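PDB 3NIQ: 3-guanidinopropionase from Pseudomonas aeruginosa, which catalyses the manganese-dependent hydrolysis of 3-guanidinopropanoate to beta-alanine and urea, and works as a homohexamer of the arginase family. Local coordinates for residues M302-E305 against L306-L310; D196-A199 against F200-C204; L223-A226 against R227-G231; G258-T261 against S262-Q266; E284-P287 against P288-V291. One frame throughout, in Å; residues are numbered along the deposited sequence.

How the contacts relate
All five contacts are local, and all belong to one arginase-type domain built on a parallel sheet of eight strands. Contacts 1 and 4 touch each other: Glu305 OE2 and Gln266 NE2 are 3.0 Å apart and probably hydrogen-bonded, and Met302 packs on Ala265 and Gln266. The side chains of Ser286 in contact 5 and Met260 in contact 4 come to about 11 and 12 Å from a manganese ion, and contacts 1 and 2 to about 13 Å. Contact 3 is away from the metal site. The centres of contacts 1 and 2, and likewise those of contacts 3 and 5, are 31 Å apart, on opposite sides of the chain's centre.

Contact 1: residues M302-E305 against L306-L310; sequences MMFE and LLCLL
Two first torsions bring Phe304 and Cys308 together, one turn apart on the same helix. Phe304 holds CG opposite its own backbone N (chi1 -175°). Cys308 turns SG opposite its carbonyl carbon (chi1 -70°), back toward the preceding turn. The sulfur then sits over one face of the Phe304 ring, 4.0 Å from SG to the ring centroid. It is displaced toward the rim, nearest to CE2 and CZ, with Cys308 SG to Phe304 CE2 at 3.7 Å. This is a sulfur-aromatic contact between residues i and i+4. Leu307 adds a looser touch from an oblique direction, its CD2 lying 4.3 Å from Phe304 CD1.

The backbone repeats the same spacing. Leu306 N donates to Met302 O at 2.9 Å, Leu307 N to Met303 O at 2.8 Å, and Cys308 N to Phe304 O at 3.1 Å. Leu306 also rests its CG 3.3 Å from Met302 O, close to the same carbonyl oxygen that accepts from its N. Glu305 is buried, yet both carboxylate oxygens have partners: OE1 meets His72 and Arg270, and OE2 meets Gln266. These bonds would offset the cost of burying a charge.

Both segments belong to helix 294-317, which is buried here and packs on several sides. Met303, Leu307 and Leu310 lie on strand 118-123, while Leu306 and Leu309 reach strand 277-283. Met302 and Leu306 touch helix 262-270. The Phe304 ring packs on helix 79-82 and also meets Ser191 of a neighbouring subunit.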
loop_
_atom_site.group_PDB
_atom_site.type_symbol
_atom_site.label_atom_id
_atom_site.label_comp_id
_atom_site.label_asym_id
_atom_site.label_seq_id
_atom_site.Cartn_x
_atom_site.Cartn_y
_atom_site.Cartn_z
ATOM N N MET A 302 -7.575 22.505 -0.183
ATOM C CA MET A 302 -7.431 23.657 0.719
ATOM C C MET A 302 -6.682 24.808 0.015
ATOM O O MET A 302 -7.025 25.981 0.178
ATOM C CB MET A 302 -6.740 23.236 2.014
ATOM C CG MET A 302 -7.493 22.140 2.785
ATOM S SD MET A 302 -9.212 22.596 3.142
ATOM C CE MET A 302 -9.012 24.217 3.889
ATOM N N MET A 303 -5.711 24.461 -0.819
ATOM C CA MET A 303 -5.003 25.460 -1.608
ATOM C C MET A 303 -6.009 26.237 -2.465
ATOM O O MET A 303 -6.007 27.477 -2.481
ATOM C CB MET A 303 -3.974 24.776 -2.515
ATOM C CG MET A 303 -3.066 25.763 -3.277
ATOM S SD MET A 303 -1.823 24.936 -4.261
ATOM C CE MET A 303 -0.672 26.295 -4.519
ATOM N N PHE A 304 -6.876 25.504 -3.167
ATOM C CA PHE A 304 -7.934 26.153 -3.944
ATOM C C PHE A 304 -8.877 26.993 -3.073
ATOM O O PHE A 304 -9.239 28.109 -3.459
ATOM C CB PHE A 304 -8.734 25.134 -4.753
ATOM C CG PHE A 304 -9.763 25.768 -5.650
ATOM C CD1 PHE A 304 -9.382 26.393 -6.830
ATOM C CD2 PHE A 304 -11.106 25.763 -5.305
ATOM C CE1 PHE A 304 -10.314 27.007 -7.651
ATOM C CE2 PHE A 304 -12.063 26.381 -6.154
ATOM C CZ PHE A 304 -11.656 26.981 -7.309
ATOM N N GLU A 305 -9.300 26.466 -1.920
ATOM C CA GLU A 305 -10.197 27.228 -1.037
ATOM C C GLU A 305 -9.538 28.576 -0.692
ATOM O O GLU A 305 -10.183 29.618 -0.734
ATOM C CB GLU A 305 -10.497 26.483 0.267
ATOM C CG GLU A 305 -11.146 25.108 0.120
ATOM C CD GLU A 305 -12.635 25.197 -0.133
ATOM O OE1 GLU A 305 -13.226 26.276 0.112
ATOM O OE2 GLU A 305 -13.209 24.187 -0.588
ATOM N N LEU A 306 -8.254 28.523 -0.350
ATOM C CA LEU A 306 -7.470 29.708 0.022
ATOM C C LEU A 306 -7.224 30.645 -1.157
ATOM O O LEU A 306 -7.222 31.873 -0.988
ATOM C CB LEU A 306 -6.126 29.290 0.615
ATOM C CG LEU A 306 -6.177 28.648 1.991
ATOM C CD1 LEU A 306 -4.830 27.973 2.283
ATOM C CD2 LEU A 306 -6.542 29.656 3.072
ATOM N N LEU A 307 -7.014 30.063 -2.344
ATOM C CA LEU A 307 -6.797 30.841 -3.555
ATOM C C LEU A 307 -7.988 31.761 -3.818
ATOM O O LEU A 307 -7.827 32.921 -4.182
ATOM C CB LEU A 307 -6.570 29.924 -4.768
ATOM C CG LEU A 307 -6.654 30.550 -6.166
ATOM C CD1 LEU A 307 -5.658 31.707 -6.329
ATOM C CD2 LEU A 307 -6.401 29.505 -7.253
ATOM N N CYS A 308 -9.183 31.228 -3.642
ATOM C CA CYS A 308 -10.381 32.006 -3.912
ATOM C C CYS A 308 -10.409 33.250 -3.041
ATOM O O CYS A 308 -10.791 34.324 -3.501
ATOM C CB CYS A 308 -11.640 31.162 -3.711
ATOM S SG CYS A 308 -11.813 29.877 -4.996
ATOM N N LEU A 309 -9.994 33.109 -1.789
ATOM C CA LEU A 309 -9.996 34.243 -0.868
ATOM C C LEU A 309 -8.871 35.221 -1.142
ATOM O O LEU A 309 -9.069 36.434 -1.060
ATOM C CB LEU A 309 -9.950 33.768 0.580
ATOM C CG LEU A 309 -11.029 32.778 1.006
ATOM C CD1 LEU A 309 -10.926 32.514 2.500
ATOM C CD2 LEU A 309 -12.429 33.299 0.633
ATOM N N LEU A 310 -7.696 34.709 -1.489
ATOM C CA LEU A 310 -6.597 35.594 -1.849
ATOM C C LEU A 310 -6.884 36.349 -3.148
ATOM O O LEU A 310 -6.509 37.510 -3.285
ATOM C CB LEU A 310 -5.285 34.821 -2.004
ATOM C CG LEU A 310 -4.716 34.177 -0.742
ATOM C CD1 LEU A 310 -3.606 33.197 -1.136
ATOM C CD2 LEU A 310 -4.145 35.276 0.180
#

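Contact 2: residues D196-A199 against F200-C204; sequences DDDA and FAREC
Asp198 and Arg202 run side by side and point the same way where the loop after strand 183-188 runs into helix 199-204. Their charged ends do not meet. The carboxylate and guanidinium planes are turned 34° apart, and Asp198 OD2 is 4.6 Å from Arg202 NE. The carboxylate instead lies along the aliphatic part of the arginine, with Asp198 OD2 3.3 Å from Arg202 CD. Asp198 carries CG between its backbone N and carbonyl carbon (chi1 84°), which sets the carboxylate beside that chain. Asp198 occupies the N-cap position, but its side chain makes no capping bond.

The main chain makes the firm links. Arg202 N donates to Asp198 O at 3.0 Å, and Glu203 N to Ala199 O at 2.9 Å. Glu203 lies extended past the Ala199 carbonyl, its CG 3.3 Å from Ala199 O. Within the helix, Cys204 SG stands 3.4 Å above the plane of the Phe200 ring, toward its rim. That ring packs on helix 168-174, and its side chain is about 9 Å from that of the manganese ligand Asp152.

Asp198 also packs on Arg76 of a neighbouring subunit, so the start of this helix faces a subunit interface. Chemically, the Asp198-Arg202 pair would at most be a weak attraction, without a direct bond. The acidic group beside the helix N-terminus may also interact favourably with the helix dipole.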
loop_
_atom_site.group_PDB
_atom_site.type_symbol
_atom_site.label_atom_id
_atom_site.label_comp_id
_atom_site.label_asym_id
_atom_site.label_seq_id
_atom_site.Cartn_x
_atom_site.Cartn_y
_atom_site.Cartn_z
ATOM N N ASP A 196 4.028 23.252 31.020
ATOM C CA ASP A 196 4.654 24.557 30.761
ATOM C C ASP A 196 4.694 24.924 29.266
ATOM O O ASP A 196 5.518 25.739 28.840
ATOM C CB ASP A 196 6.084 24.594 31.339
ATOM C CG ASP A 196 6.137 24.259 32.831
ATOM O OD1 ASP A 196 5.234 24.687 33.588
ATOM O OD2 ASP A 196 7.100 23.572 33.246
ATOM N N ASP A 197 3.813 24.317 28.474
ATOM C CA ASP A 197 3.782 24.556 27.025
ATOM C C ASP A 197 3.068 25.866 26.667
ATOM O O ASP A 197 3.629 26.694 25.947
ATOM C CB ASP A 197 3.178 23.353 26.272
ATOM C CG ASP A 197 1.769 23.005 26.740
ATOM O OD1 ASP A 197 1.464 23.192 27.947
ATOM O OD2 ASP A 197 0.973 22.539 25.888
ATOM N N ASP A 198 1.856 26.055 27.199
ATOM C CA ASP A 198 1.068 27.277 26.992
ATOM C C ASP A 198 1.660 28.536 27.681
ATOM O O ASP A 198 1.019 29.588 27.711
ATOM C CB ASP A 198 -0.410 27.047 27.397
ATOM C CG ASP A 198 -0.667 27.240 28.908
ATOM O OD1 ASP A 198 0.219 26.920 29.741
ATOM O OD2 ASP A 198 -1.768 27.719 29.264
ATOM N N ALA A 199 2.873 28.415 28.231
ATOM C CA ALA A 199 3.545 29.530 28.904
ATOM C C ALA A 199 3.790 30.662 27.912
ATOM O O ALA A 199 3.265 31.762 28.084
ATOM C CB ALA A 199 4.862 29.077 29.532
ATOM N N PHE A 200 4.568 30.371 26.868
ATOM C CA PHE A 200 4.862 31.334 25.811
ATOM C C PHE A 200 3.597 31.960 25.195
ATOM O O PHE A 200 3.551 33.174 24.982
ATOM C CB PHE A 200 5.753 30.705 24.739
ATOM C CG PHE A 200 6.074 31.630 23.602
ATOM C CD1 PHE A 200 7.134 32.520 23.694
ATOM C CD2 PHE A 200 5.299 31.620 22.446
ATOM C CE1 PHE A 200 7.430 33.385 22.655
ATOM C CE2 PHE A 200 5.584 32.496 21.391
ATOM C CZ PHE A 200 6.651 33.378 21.497
ATOM N N ALA A 201 2.572 31.146 24.941
ATOM C CA ALA A 201 1.320 31.635 24.365
ATOM C C ALA A 201 0.624 32.631 25.296
ATOM O O ALA A 201 0.112 33.674 24.855
ATOM C CB ALA A 201 0.390 30.479 24.024
ATOM N N ARG A 202 0.617 32.320 26.589
ATOM C CA ARG A 202 -0.012 33.202 27.561
ATOM C C ARG A 202 0.794 34.488 27.695
ATOM O O ARG A 202 0.237 35.585 27.728
ATOM C CB ARG A 202 -0.168 32.498 28.908
ATOM C CG ARG A 202 -1.192 31.365 28.889
ATOM C CD ARG A 202 -1.484 30.818 30.286
ATOM N NE ARG A 202 -1.786 31.881 31.249
ATOM C CZ ARG A 202 -1.044 32.154 32.318
ATOM N NH1 ARG A 202 0.043 31.428 32.578
ATOM N NH2 ARG A 202 -1.391 33.146 33.137
ATOM N N GLU A 203 2.112 34.350 27.744
ATOM C CA GLU A 203 2.980 35.504 27.805
ATOM C C GLU A 203 2.756 36.419 26.594
ATOM O O GLU A 203 2.759 37.639 26.733
ATOM C CB GLU A 203 4.442 35.062 27.901
ATOM C CG GLU A 203 4.802 34.476 29.281
ATOM C CD GLU A 203 6.002 33.521 29.250
ATOM O OE1 GLU A 203 6.752 33.485 28.236
ATOM O OE2 GLU A 203 6.186 32.790 30.254
ATOM N N CYS A 204 2.520 35.827 25.419
ATOM C CA CYS A 204 2.413 36.598 24.181
ATOM C C CYS A 204 1.012 37.115 23.890
ATOM O O CYS A 204 0.853 38.028 23.097
ATOM C CB CYS A 204 2.940 35.766 22.989
ATOM S SG CYS A 204 4.721 35.617 23.101
#

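Contact 3: residues L223-A226 against R227-G231; sequences LAEA and RRVVG
Glu225 and Arg228 form a two-bond salt bridge between residues i and i+3 of helix 211-230. The arginine grips side-on with two nitrogens, one to each carboxylate oxygen. Arg228 NE donates to Glu225 OE1 at 3.0 Å and Arg228 NH2 to Glu225 OE2 at 2.7 Å. Both bonds are nearly straight. They leave the guanidinium in its own plane but reach the oxygens from above the carboxylate, since the two planes are 44° apart. A bend in the glutamate at chi2 (68°) brings its carboxylate round to the arginine three residues on. OE2 has a second partner in Arg207, so two arginines share this carboxylate.

The close packing is on the buried side. Ala226 and Val229 are buried against Val184 of strand 183-188, and Val230 against Leu275 of a loop. Val229 CG2 comes 3.5 Å from Glu225 O, the carbonyl that also accepts from Val229 N.

The looser part is exposed Ala224 and the touch between Leu223 CD1 and Arg227 CD, at 4.4 Å. Arg228 is exposed too, but the salt bridge ties it. Arg227 NH1 hydrogen-bonds to Gly271 O and Arg273 O.

Past Val230 the helix ends: Gly231 has positive phi, and its N still donates to Arg227 O. The whole is an amphipathic helix C-terminus packed on the parallel sheet of the alpha/beta arginase fold.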
loop_
_atom_site.group_PDB
_atom_site.type_symbol
_atom_site.label_atom_id
_atom_site.label_comp_id
_atom_site.label_asym_id
_atom_site.label_seq_id
_atom_site.Cartn_x
_atom_site.Cartn_y
_atom_site.Cartn_z
ATOM N N LEU A 223 -15.202 30.531 14.356
ATOM C CA LEU A 223 -14.953 31.442 13.295
ATOM C C LEU A 223 -15.100 32.870 13.769
ATOM O O LEU A 223 -14.273 33.700 13.501
ATOM C CB LEU A 223 -15.963 31.149 12.225
ATOM C CG LEU A 223 -16.062 31.948 10.970
ATOM C CD1 LEU A 223 -14.854 31.875 10.127
ATOM C CD2 LEU A 223 -17.292 31.532 10.247
ATOM N N ALA A 224 -16.140 33.106 14.544
ATOM C CA ALA A 224 -16.404 34.409 15.075
ATOM C C ALA A 224 -15.253 34.863 15.960
ATOM O O ALA A 224 -14.790 35.965 15.876
ATOM C CB ALA A 224 -17.654 34.387 15.834
ATOM N N GLU A 225 -14.770 33.962 16.765
ATOM C CA GLU A 225 -13.640 34.269 17.636
ATOM C C GLU A 225 -12.389 34.522 16.803
ATOM O O GLU A 225 -11.635 35.467 17.070
ATOM C CB GLU A 225 -13.412 33.155 18.666
ATOM C CG GLU A 225 -12.242 33.414 19.614
ATOM C CD GLU A 225 -12.496 34.579 20.569
ATOM O OE1 GLU A 225 -13.572 35.230 20.464
ATOM O OE2 GLU A 225 -11.610 34.841 21.417
ATOM N N ALA A 226 -12.170 33.697 15.777
ATOM C CA ALA A 226 -11.001 33.897 14.916
ATOM C C ALA A 226 -11.036 35.264 14.234
ATOM O O ALA A 226 -10.025 35.956 14.194
ATOM C CB ALA A 226 -10.880 32.786 13.881
ATOM N N ARG A 227 -12.193 35.643 13.687
ATOM C CA ARG A 227 -12.296 36.918 12.953
ATOM C C ARG A 227 -12.162 38.103 13.902
ATOM O O ARG A 227 -11.603 39.137 13.538
ATOM C CB ARG A 227 -13.609 37.023 12.180
ATOM C CG ARG A 227 -13.754 36.005 11.066
ATOM C CD ARG A 227 -15.066 36.217 10.325
ATOM N NE ARG A 227 -15.089 37.520 9.668
ATOM C CZ ARG A 227 -14.842 37.729 8.373
ATOM N NH1 ARG A 227 -14.561 36.722 7.552
ATOM N NH2 ARG A 227 -14.888 38.966 7.890
ATOM N N ARG A 228 -12.677 37.940 15.120
ATOM C CA ARG A 228 -12.492 38.938 16.172
ATOM C C ARG A 228 -11.012 39.167 16.467
ATOM O O ARG A 228 -10.578 40.310 16.623
ATOM C CB ARG A 228 -13.206 38.515 17.463
ATOM C CG ARG A 228 -13.254 39.629 18.521
ATOM C CD ARG A 228 -13.634 39.119 19.900
ATOM N NE ARG A 228 -12.686 38.135 20.433
ATOM C CZ ARG A 228 -11.499 38.416 20.977
ATOM N NH1 ARG A 228 -11.074 39.668 21.062
ATOM N NH2 ARG A 228 -10.730 37.429 21.436
ATOM N N VAL A 229 -10.234 38.087 16.554
ATOM C CA VAL A 229 -8.810 38.213 16.899
ATOM C C VAL A 229 -8.016 38.979 15.858
ATOM O O VAL A 229 -7.216 39.854 16.198
ATOM C CB VAL A 229 -8.119 36.821 17.140
ATOM C CG1 VAL A 229 -6.569 36.944 17.077
ATOM C CG2 VAL A 229 -8.549 36.217 18.483
ATOM N N VAL A 230 -8.193 38.616 14.589
ATOM C CA VAL A 230 -7.367 39.185 13.520
ATOM C C VAL A 230 -7.936 40.520 13.054
ATOM O O VAL A 230 -7.208 41.355 12.523
ATOM C CB VAL A 230 -7.188 38.205 12.312
ATOM C CG1 VAL A 230 -6.590 36.862 12.792
ATOM C CG2 VAL A 230 -8.511 37.972 11.587
ATOM N N GLY A 231 -9.236 40.714 13.261
ATOM C CA GLY A 231 -9.877 41.980 12.901
ATOM C C GLY A 231 -9.697 42.368 11.439
ATOM O O GLY A 231 -9.797 41.520 10.530
#

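Contact 4: residues G258-T261 against S262-Q266; sequences GGMT and SLQAQ
Thr261 and Gln264 form a capping box at the N-terminus of helix 262-270. The loop that enters it follows strand 235-240 of the alpha/beta arginase fold, which ends at the manganese ligand Asp240, with Asp242 just after. Thr261 is the N-cap residue. Its OG1 accepts from Gln264 N at 3.0 Å and so satisfies an amide of the first turn. The hydroxyl stands between the backbone N and the carbonyl carbon (chi1 71°), which aims it at that amide. The glutamine answers with its side chain: Gln264 OE1 accepts from Thr261 N at 2.9 Å, with an angle of 169° at the hydrogen. The donor is tilted 28° from the carbonyl plane of the glutamine amide. Ala265 N donates to Thr261 O at 3.0 Å, the first regular bond of the helix across this junction.

Met260 packs beside the box. Its side chain crosses that of Gln264 at a slant, with Met260 CG 3.7 Å from Gln264 CB. Farther out, Met260 SD lies 4.0 Å from Ala265 CB. Phe214 of helix 211-230 touches both Met260 and Gln264. The helix start also lies at a subunit interface, where Ser262 and Gln266 pack on Gly258 of a neighbouring subunit.

Gln264 OE1 has a second donor, since one water bridges the loop to the cap, giving one hydrogen to Gly259 O at 2.8 Å and the other to Gln264 OE1 at 2.9 Å.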
loop_
_atom_site.group_PDB
_atom_site.type_symbol
_atom_site.label_atom_id
_atom_site.label_comp_id
_atom_site.label_asym_id
_atom_site.label_seq_id
_atom_site.Cartn_x
_atom_site.Cartn_y
_atom_site.Cartn_z
ATOM N N GLY A 258 -7.849 12.179 16.575
ATOM C CA GLY A 258 -8.980 12.968 17.100
ATOM C C GLY A 258 -8.933 14.408 16.619
ATOM O O GLY A 258 -9.001 15.338 17.431
ATOM N N GLY A 259 -8.818 14.592 15.300
ATOM C CA GLY A 259 -8.673 15.942 14.720
ATOM C C GLY A 259 -9.869 16.462 13.953
ATOM O O GLY A 259 -10.959 15.924 14.020
ATOM N N MET A 260 -9.641 17.546 13.227
ATOM C CA MET A 260 -10.649 18.224 12.458
ATOM C C MET A 260 -11.043 17.367 11.267
ATOM O O MET A 260 -10.233 16.589 10.773
ATOM C CB MET A 260 -10.036 19.555 11.994
ATOM C CG MET A 260 -10.981 20.555 11.394
ATOM S SD MET A 260 -10.152 22.162 11.223
ATOM C CE MET A 260 -9.989 22.715 12.916
ATOM N N THR A 261 -12.272 17.506 10.779
ATOM C CA THR A 261 -12.609 16.832 9.516
ATOM C C THR A 261 -12.285 17.757 8.331
ATOM O O THR A 261 -12.190 18.964 8.512
ATOM C CB THR A 261 -14.079 16.389 9.462
ATOM O OG1 THR A 261 -14.919 17.532 9.343
ATOM C CG2 THR A 261 -14.511 15.568 10.723
ATOM N N SER A 262 -12.124 17.201 7.127
ATOM C CA SER A 262 -11.902 18.025 5.929
ATOM C C SER A 262 -13.085 18.981 5.784
ATOM O O SER A 262 -12.937 20.167 5.477
ATOM C CB SER A 262 -11.817 17.140 4.675
ATOM O OG SER A 262 -10.616 16.401 4.654
ATOM N N LEU A 263 -14.273 18.462 6.026
ATOM C CA LEU A 263 -15.468 19.300 5.950
ATOM C C LEU A 263 -15.395 20.530 6.894
ATOM O O LEU A 263 -15.662 21.660 6.487
ATOM C CB LEU A 263 -16.697 18.446 6.269
ATOM C CG LEU A 263 -17.968 19.239 6.537
ATOM C CD1 LEU A 263 -18.502 19.841 5.241
ATOM C CD2 LEU A 263 -19.008 18.333 7.197
ATOM N N GLN A 264 -15.031 20.294 8.150
ATOM C CA GLN A 264 -14.847 21.392 9.106
ATOM C C GLN A 264 -13.780 22.400 8.649
ATOM O O GLN A 264 -13.974 23.608 8.781
ATOM C CB GLN A 264 -14.506 20.839 10.486
ATOM C CG GLN A 264 -15.706 20.281 11.232
ATOM C CD GLN A 264 -15.290 19.468 12.424
ATOM O OE1 GLN A 264 -14.149 18.977 12.512
ATOM N NE2 GLN A 264 -16.208 19.321 13.368
ATOM N N ALA A 265 -12.671 21.904 8.101
ATOM C CA ALA A 265 -11.602 22.786 7.593
ATOM C C ALA A 265 -12.069 23.681 6.444
ATOM O O ALA A 265 -11.733 24.871 6.391
ATOM C CB ALA A 265 -10.359 21.975 7.185
ATOM N N GLN A 266 -12.855 23.120 5.534
ATOM C CA GLN A 266 -13.411 23.893 4.426
ATOM C C GLN A 266 -14.356 24.966 4.957
ATOM O O GLN A 266 -14.315 26.112 4.515
ATOM C CB GLN A 266 -14.149 22.983 3.438
ATOM C CG GLN A 266 -13.239 22.148 2.527
ATOM C CD GLN A 266 -14.040 21.234 1.614
ATOM O OE1 GLN A 266 -14.829 20.423 2.084
ATOM N NE2 GLN A 266 -13.830 21.357 0.302
HETATM O O HOH W 1 -13.519 17.017 14.503
#

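Contact 5: residues E284-P287 against P288-V291; sequences EVSP and PFDV
Ser286 meets Phe289 across a short 3-10 turn built on Pro287 and Pro288, in the loop between strand 277-283 and helix 294-317. From Ser286 CB the chain goes straight to its hydroxyl, which stands opposite the backbone N (chi1 -177°). This places OG beside Pro288 and Phe289. OG approaches the Phe289 ring at its edge, in the ring plane, 3.5 Å from CD2. On the same short reach OG is 3.8 Å from Pro288 CD. The side chain of Ser286 thus meets both residues through OG.

The main chain closes the turn. Phe289 N donates to Ser286 O at 2.9 Å, and Asp290 N to Pro287 O at 3.0 Å. Both are i to i+3 bonds. The second donor stands well above the carbonyl plane, 69° out of it. The prolines lie side by side and point the same way, with Pro287 CB 3.5 Å from Pro288 CD. Their rings restrict the backbone through the turn.

Arg51 makes a cation-pi contact with Phe289, and the turn lies between subunits, with Pro288 and Phe289 packing on Phe289 and Pro288 of one neighbouring subunit. Just before the turn, Glu284 OE2 accepts from the backbone N of His126, a manganese ligand, and from His165.

Asp290 leads into helix 294-317, where its carboxylate bonds to Thr295 and Ala296. Its OD1 also accepts from Val291 N at 2.8 Å, from above the carboxylate plane.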
loop_
_atom_site.group_PDB
_atom_site.type_symbol
_atom_site.label_atom_id
_atom_site.label_comp_id
_atom_site.label_asym_id
_atom_site.label_seq_id
_atom_site.Cartn_x
_atom_site.Cartn_y
_atom_site.Cartn_z
ATOM N N GLU A 284 3.141 20.634 5.585
ATOM C CA GLU A 284 3.280 19.312 6.230
ATOM C C GLU A 284 2.625 18.156 5.454
ATOM O O GLU A 284 2.469 17.059 6.000
ATOM C CB GLU A 284 2.810 19.325 7.719
ATOM C CG GLU A 284 3.588 20.265 8.658
ATOM C CD GLU A 284 5.016 19.791 8.950
ATOM O OE1 GLU A 284 5.419 18.699 8.478
ATOM O OE2 GLU A 284 5.757 20.530 9.624
ATOM N N VAL A 285 2.247 18.378 4.198
ATOM C CA VAL A 285 1.906 17.226 3.342
ATOM C C VAL A 285 3.157 16.378 3.125
ATOM O O VAL A 285 4.150 16.867 2.618
ATOM C CB VAL A 285 1.320 17.634 1.973
ATOM C CG1 VAL A 285 1.014 16.387 1.119
ATOM C CG2 VAL A 285 0.000 18.463 2.165
ATOM N N SER A 286 3.108 15.108 3.515
ATOM C CA SER A 286 4.294 14.256 3.452
ATOM C C SER A 286 4.002 12.978 2.640
ATOM O O SER A 286 3.534 11.978 3.179
ATOM C CB SER A 286 4.794 13.938 4.864
ATOM O OG SER A 286 5.982 13.162 4.825
ATOM N N PRO A 287 4.256 13.032 1.322
ATOM C CA PRO A 287 3.903 11.931 0.401
ATOM C C PRO A 287 4.389 10.515 0.777
ATOM O O PRO A 287 3.640 9.557 0.558
ATOM C CB PRO A 287 4.481 12.393 -0.944
ATOM C CG PRO A 287 4.309 13.913 -0.877
ATOM C CD PRO A 287 4.657 14.255 0.597
ATOM N N PRO A 288 5.589 10.377 1.373
ATOM C CA PRO A 288 5.993 9.023 1.783
ATOM C C PRO A 288 5.077 8.401 2.843
ATOM O O PRO A 288 5.077 7.194 3.002
ATOM C CB PRO A 288 7.403 9.233 2.356
ATOM C CG PRO A 288 7.903 10.457 1.690
ATOM C CD PRO A 288 6.680 11.349 1.600
ATOM N N PHE A 289 4.304 9.209 3.566
ATOM C CA PHE A 289 3.360 8.636 4.523
ATOM C C PHE A 289 1.928 8.755 4.060
ATOM O O PHE A 289 0.993 8.485 4.829
ATOM C CB PHE A 289 3.564 9.269 5.905
ATOM C CG PHE A 289 4.939 9.021 6.453
ATOM C CD1 PHE A 289 5.226 7.840 7.122
ATOM C CD2 PHE A 289 5.971 9.929 6.213
ATOM C CE1 PHE A 289 6.516 7.603 7.602
ATOM C CE2 PHE A 289 7.251 9.698 6.683
ATOM C CZ PHE A 289 7.519 8.552 7.378
ATOM N N ASP A 290 1.746 9.167 2.810
ATOM C CA ASP A 290 0.392 9.412 2.281
ATOM C C ASP A 290 -0.193 8.113 1.740
ATOM O O ASP A 290 0.543 7.148 1.488
ATOM C CB ASP A 290 0.433 10.499 1.213
ATOM C CG ASP A 290 -0.940 11.118 0.916
ATOM O OD1 ASP A 290 -1.928 10.839 1.619
ATOM O OD2 ASP A 290 -1.039 11.878 -0.075
ATOM N N VAL A 291 -1.512 8.089 1.550
ATOM C CA VAL A 291 -2.188 6.880 1.076
ATOM C C VAL A 291 -2.964 7.206 -0.187
ATOM O O VAL A 291 -3.983 7.911 -0.130
ATOM C CB VAL A 291 -3.158 6.319 2.148
ATOM C CG1 VAL A 291 -3.872 5.094 1.626
ATOM C CG2 VAL A 291 -2.404 5.995 3.454
#